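Local coordinates for protein Tas1 (Pseudomonas aeruginosa, PDB 6OX6) that pyrophosphorylates adenosine nucleotides to make (p)ppApp, depleting ADP and ATP in competitor cells as a toxin exported by type VI secretion, at residues T321-L326 / S346-T351; E368-K373 / I381-D386. One frame throughout, in Å; residues are numbered along the deposited sequence.

Contact 1: T321-L326 / S346-T351. With ACT (acetate ion), chain E.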
# COMPACT_ATOMS: atom_id res chain seq x y z
N THR A 321 6.54 15.43 -9.16
CA THR A 321 7.02 15.36 -10.54
C THR A 321 7.21 13.92 -10.97
O THR A 321 6.75 13.51 -12.04
CB THR A 321 8.32 16.14 -10.70
OG1 THR A 321 8.14 17.45 -10.16
CG2 THR A 321 8.68 16.26 -12.16
N VAL A 322 7.85 13.11 -10.10
CA VAL A 322 8.04 11.69 -10.38
C VAL A 322 6.71 10.96 -10.50
O VAL A 322 6.56 10.07 -11.35
CB VAL A 322 8.91 11.04 -9.28
CG1 VAL A 322 9.09 9.56 -9.59
CG2 VAL A 322 10.26 11.75 -9.19
N ALA A 323 5.74 11.29 -9.64
CA ALA A 323 4.41 10.70 -9.74
C ALA A 323 3.82 10.88 -11.13
O ALA A 323 3.30 9.93 -11.74
CB ALA A 323 3.48 11.32 -8.69
N ALA A 324 3.87 12.12 -11.65
CA ALA A 324 3.34 12.41 -12.98
C ALA A 324 4.07 11.61 -14.05
O ALA A 324 3.48 11.20 -15.06
CB ALA A 324 3.46 13.90 -13.27
N GLU A 325 5.36 11.38 -13.82
CA GLU A 325 6.19 10.63 -14.75
C GLU A 325 5.72 9.18 -14.88
O GLU A 325 5.61 8.65 -15.98
CB GLU A 325 7.65 10.66 -14.32
CG GLU A 325 8.56 11.46 -15.25
CD GLU A 325 8.85 12.85 -14.73
OE1 GLU A 325 9.83 13.01 -13.97
OE2 GLU A 325 8.10 13.79 -15.07
N LEU A 326 5.43 8.55 -13.74
CA LEU A 326 4.97 7.16 -13.75
C LEU A 326 3.59 7.07 -14.39
O LEU A 326 3.27 6.08 -15.07
CB LEU A 326 4.96 6.61 -12.31
CG LEU A 326 6.31 6.57 -11.56
CD1 LEU A 326 6.12 6.38 -10.05
CD2 LEU A 326 7.16 5.46 -12.08
N SER A 346 2.01 10.21 3.98
CA SER A 346 2.01 10.78 2.63
C SER A 346 3.11 10.12 1.80
O SER A 346 4.12 9.67 2.34
CB SER A 346 2.20 12.31 2.62
OG SER A 346 3.31 12.70 3.41
N GLY A 347 2.90 10.05 0.50
CA GLY A 347 3.79 9.32 -0.38
C GLY A 347 3.06 8.93 -1.65
O GLY A 347 1.89 9.24 -1.84
N VAL A 348 3.79 8.24 -2.52
CA VAL A 348 3.25 7.81 -3.81
C VAL A 348 3.43 6.32 -3.92
O VAL A 348 4.49 5.79 -3.57
CB VAL A 348 3.93 8.51 -5.00
CG1 VAL A 348 3.46 7.89 -6.34
CG2 VAL A 348 3.65 9.97 -4.94
N ASN A 349 2.41 5.64 -4.44
CA ASN A 349 2.53 4.24 -4.82
C ASN A 349 1.99 4.09 -6.24
O ASN A 349 1.03 4.76 -6.63
CB ASN A 349 1.77 3.32 -3.84
CG ASN A 349 2.17 1.86 -3.98
OD1 ASN A 349 3.04 1.51 -4.78
ND2 ASN A 349 1.56 1.01 -3.16
N SER A 350 2.63 3.23 -7.01
CA SER A 350 2.18 3.04 -8.37
C SER A 350 2.37 1.59 -8.74
O SER A 350 3.23 0.89 -8.20
CB SER A 350 2.95 3.94 -9.34
OG SER A 350 4.28 3.49 -9.49
N THR A 351 1.56 1.15 -9.69
CA THR A 351 1.60 -0.21 -10.20
C THR A 351 1.84 -0.12 -11.69
O THR A 351 1.10 0.58 -12.39
CB THR A 351 0.28 -0.94 -9.93
OG1 THR A 351 0.00 -0.91 -8.53
CG2 THR A 351 0.37 -2.39 -10.41
C ACT E . 1.56 2.34 0.86
O ACT E . 0.81 1.82 -0.04
OXT ACT E . 2.80 2.61 0.83
CH3 ACT E . 0.84 2.70 2.20

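Contact 2: E368-K373 / I381-D386. With ACT (acetate ion), chain I.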
# COMPACT_ATOMS: atom_id res chain seq x y z
N GLU A 368 12.52 12.51 4.32
CA GLU A 368 11.92 12.83 5.61
C GLU A 368 10.81 11.85 5.95
O GLU A 368 10.70 11.39 7.10
CB GLU A 368 11.38 14.27 5.60
CG GLU A 368 12.47 15.34 5.54
CD GLU A 368 13.20 15.40 4.19
OE1 GLU A 368 12.71 14.80 3.21
OE2 GLU A 368 14.28 16.04 4.11
N MSE A 369 9.98 11.52 4.96
CA MSE A 369 8.87 10.61 5.17
C MSE A 369 9.34 9.22 5.47
O MSE A 369 8.73 8.53 6.33
CB MSE A 369 8.01 10.58 3.91
CG MSE A 369 7.12 11.82 3.83
SE MSE A 369 6.20 12.07 5.56
CE MSE A 369 5.30 10.32 5.66
N ILE A 370 10.40 8.78 4.81
CA ILE A 370 10.93 7.43 5.01
C ILE A 370 11.60 7.32 6.38
O ILE A 370 11.43 6.33 7.09
CB ILE A 370 11.90 7.07 3.88
CG1 ILE A 370 11.09 6.73 2.62
CG2 ILE A 370 12.81 5.87 4.33
CD1 ILE A 370 11.86 6.86 1.33
N TYR A 371 12.38 8.33 6.75
CA TYR A 371 12.90 8.42 8.10
C TYR A 371 11.78 8.26 9.12
O TYR A 371 11.90 7.50 10.09
CB TYR A 371 13.60 9.77 8.29
CG TYR A 371 14.16 9.97 9.66
CD1 TYR A 371 13.56 10.85 10.56
CD2 TYR A 371 15.29 9.29 10.06
CE1 TYR A 371 14.09 11.03 11.84
CE2 TYR A 371 15.82 9.45 11.32
CZ TYR A 371 15.22 10.32 12.20
OH TYR A 371 15.77 10.47 13.45
N ALA A 372 10.68 8.95 8.89
CA ALA A 372 9.59 8.95 9.85
C ALA A 372 8.93 7.59 9.95
O ALA A 372 8.64 7.11 11.05
CB ALA A 372 8.56 10.01 9.46
N LYS A 373 8.71 6.94 8.81
CA LYS A 373 7.91 5.74 8.79
C LYS A 373 8.70 4.49 9.16
O LYS A 373 8.22 3.67 9.95
CB LYS A 373 7.28 5.56 7.41
CG LYS A 373 6.60 4.20 7.25
CD LYS A 373 6.10 4.04 5.82
CE LYS A 373 5.61 2.62 5.57
NZ LYS A 373 5.09 2.46 4.20
N ILE A 381 18.98 1.61 4.81
CA ILE A 381 19.09 0.94 3.52
C ILE A 381 18.44 1.77 2.42
O ILE A 381 19.02 1.96 1.34
CB ILE A 381 18.47 -0.46 3.59
CG1 ILE A 381 19.15 -1.31 4.65
CG2 ILE A 381 18.51 -1.13 2.23
CD1 ILE A 381 18.53 -2.68 4.80
N LEU A 382 17.23 2.28 2.67
CA LEU A 382 16.53 3.04 1.63
C LEU A 382 17.26 4.33 1.28
O LEU A 382 17.36 4.69 0.10
CB LEU A 382 15.11 3.37 2.07
CG LEU A 382 14.19 2.18 2.26
CD1 LEU A 382 12.80 2.62 2.71
CD2 LEU A 382 14.13 1.41 0.96
N LEU A 383 17.72 5.07 2.29
CA LEU A 383 18.31 6.39 2.06
C LEU A 383 19.81 6.35 1.86
O LEU A 383 20.39 7.33 1.37
CB LEU A 383 18.02 7.33 3.24
CG LEU A 383 16.57 7.43 3.71
CD1 LEU A 383 16.50 8.47 4.84
CD2 LEU A 383 15.64 7.82 2.58
N GLY A 384 20.46 5.26 2.25
CA GLY A 384 21.89 5.29 2.43
C GLY A 384 22.25 5.89 3.77
O GLY A 384 21.49 6.63 4.39
N ASN A 385 23.46 5.55 4.22
CA ASN A 385 23.90 5.96 5.55
C ASN A 385 24.02 7.47 5.66
O ASN A 385 23.62 8.05 6.67
CB ASN A 385 25.24 5.29 5.88
CG ASN A 385 25.06 3.88 6.40
OD1 ASN A 385 24.07 3.59 7.09
ND2 ASN A 385 26.01 2.99 6.10
N ASP A 386 24.52 8.13 4.61
CA ASP A 386 24.76 9.57 4.71
C ASP A 386 23.46 10.37 4.65
O ASP A 386 23.27 11.31 5.44
CB ASP A 386 25.74 10.04 3.63
CG ASP A 386 27.04 9.24 3.62
OD1 ASP A 386 27.24 8.43 4.56
OD2 ASP A 386 27.88 9.45 2.70
C ACT I . 7.81 3.45 1.90
O ACT I . 6.80 2.75 2.20
OXT ACT I . 8.99 3.37 2.36
CH3 ACT I . 7.55 4.57 0.81

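Contact 1: T321-L326 / S346-T351
A323 and L326, one helical turn apart on helix 319-328, pack against V348 and S350 of strand 347-353, an inner strand of the mixed five-strand sheet. This helix-on-sheet layering is consistent with the alpha/beta core of RelA-SpoT-type nucleotide pyrophosphokinases. The closest CA atoms, those of A323 and V348, lie 6.7 Å apart, a separation bridged by small side chains. The A323 methyl meets both branches of V348: its CB is 4.0 Å from V348 CG2 and 4.2 Å from V348 CG1. V348 chi1 of 172° sets CG1 trans to the backbone N, and the methyl rests across the fork of the valine.

One turn on, a single branch of L326 makes the second touch, its CD1 lying 3.5 Å from S350 OG. The same methyl lies 4.1 Å from S350 CB. With chi1 at 71°, S350 OG stands between its backbone N and carbonyl carbon, and it donates a hydrogen bond to the carbonyl O of I362 on neighbouring strand 359-365. L326 also packs on V364 of strand 359-365 and on L270 of helix 256-273, while V348 and S350 also touch V333 on strand 332-336.

N349 points away from the helix. Its ND2 makes a weak 3.3 Å hydrogen bond to O of a bound acetate, and its side chain packs on F20 of the immunity protein chain.

No hydrogen bond crosses between 321-326 and 346-351, so shape and burial hold the pair together; the buried hydroxyl is satisfied within the sheet and can present itself to a leucine methyl.

Contact 2: E368-K373 / I381-D386
I370 sets its branched side chain against both L382 and L383, with its CG2 methyl as the shared point of contact. That methyl lies 3.6 Å from L382 CD1 and 3.9 Å from L383 CD2. The two leucines are met differently: the I370 side chain crosses that of L382 at about a right angle, whereas I370 and L383 slide past each other in opposite directions. The second geometry gives a longer overlap, with L383 CD2 4.0 Å from I370 CB and 4.1 Å from I370 CD1. I370 chi1 of -76° leaves CG2 trans to the backbone N and directs it at the end of helix 376-383.

Next to this apolar group sits an acetate ion, probably from the crystallisation liquor. Its O accepts a 2.6 Å hydrogen bond from K373 NZ, which an almost fully extended lysine chain carries out to it. Its OXT lies 3.9 Å from L382 CD1, against the leucine's hydrocarbon side.

Farther out, I313 of strand 308-313 touches both I370 and L383, tying the helix pair to the sheet. G384, with phi at 81°, ends helix 376-383 straight after L383 and holds the N-cap position of helix 385-393. That following helix returns to the first segment, where Y388 meets Y371 ring edge to face. On helix 419-435, the Y429 hydroxyl bonds to the carbonyl O of A372.

Dispersion contacts between buried aliphatic groups therefore join the two helices, with no hydrogen bond between the segments. Polar chemistry enters at the K373 end, where the lysine's positive charge probably favours the carboxylate's position beside the hydrocarbon.

Both contacts are buried and have no hydrogen bond across their segments, yet they lie in different layers. Contact 1 joins a helix to the central sheet and includes a hydroxyl bonded within that sheet; contact 2 joins two helices through branched aliphatic chains, burying 186 Å² against 145 Å². Their centres are about 18 Å apart and they follow in series along the chain. They touch directly where the carbonyl O of S346 lies 3.6 Å from CE of selenomethionine M369. Strand 359-365, which pairs with strand 347-353, leads into helix 367-373. Partner-protein packing reaches the strand of contact 1, whereas contact 2 lies clear of the immunity protein.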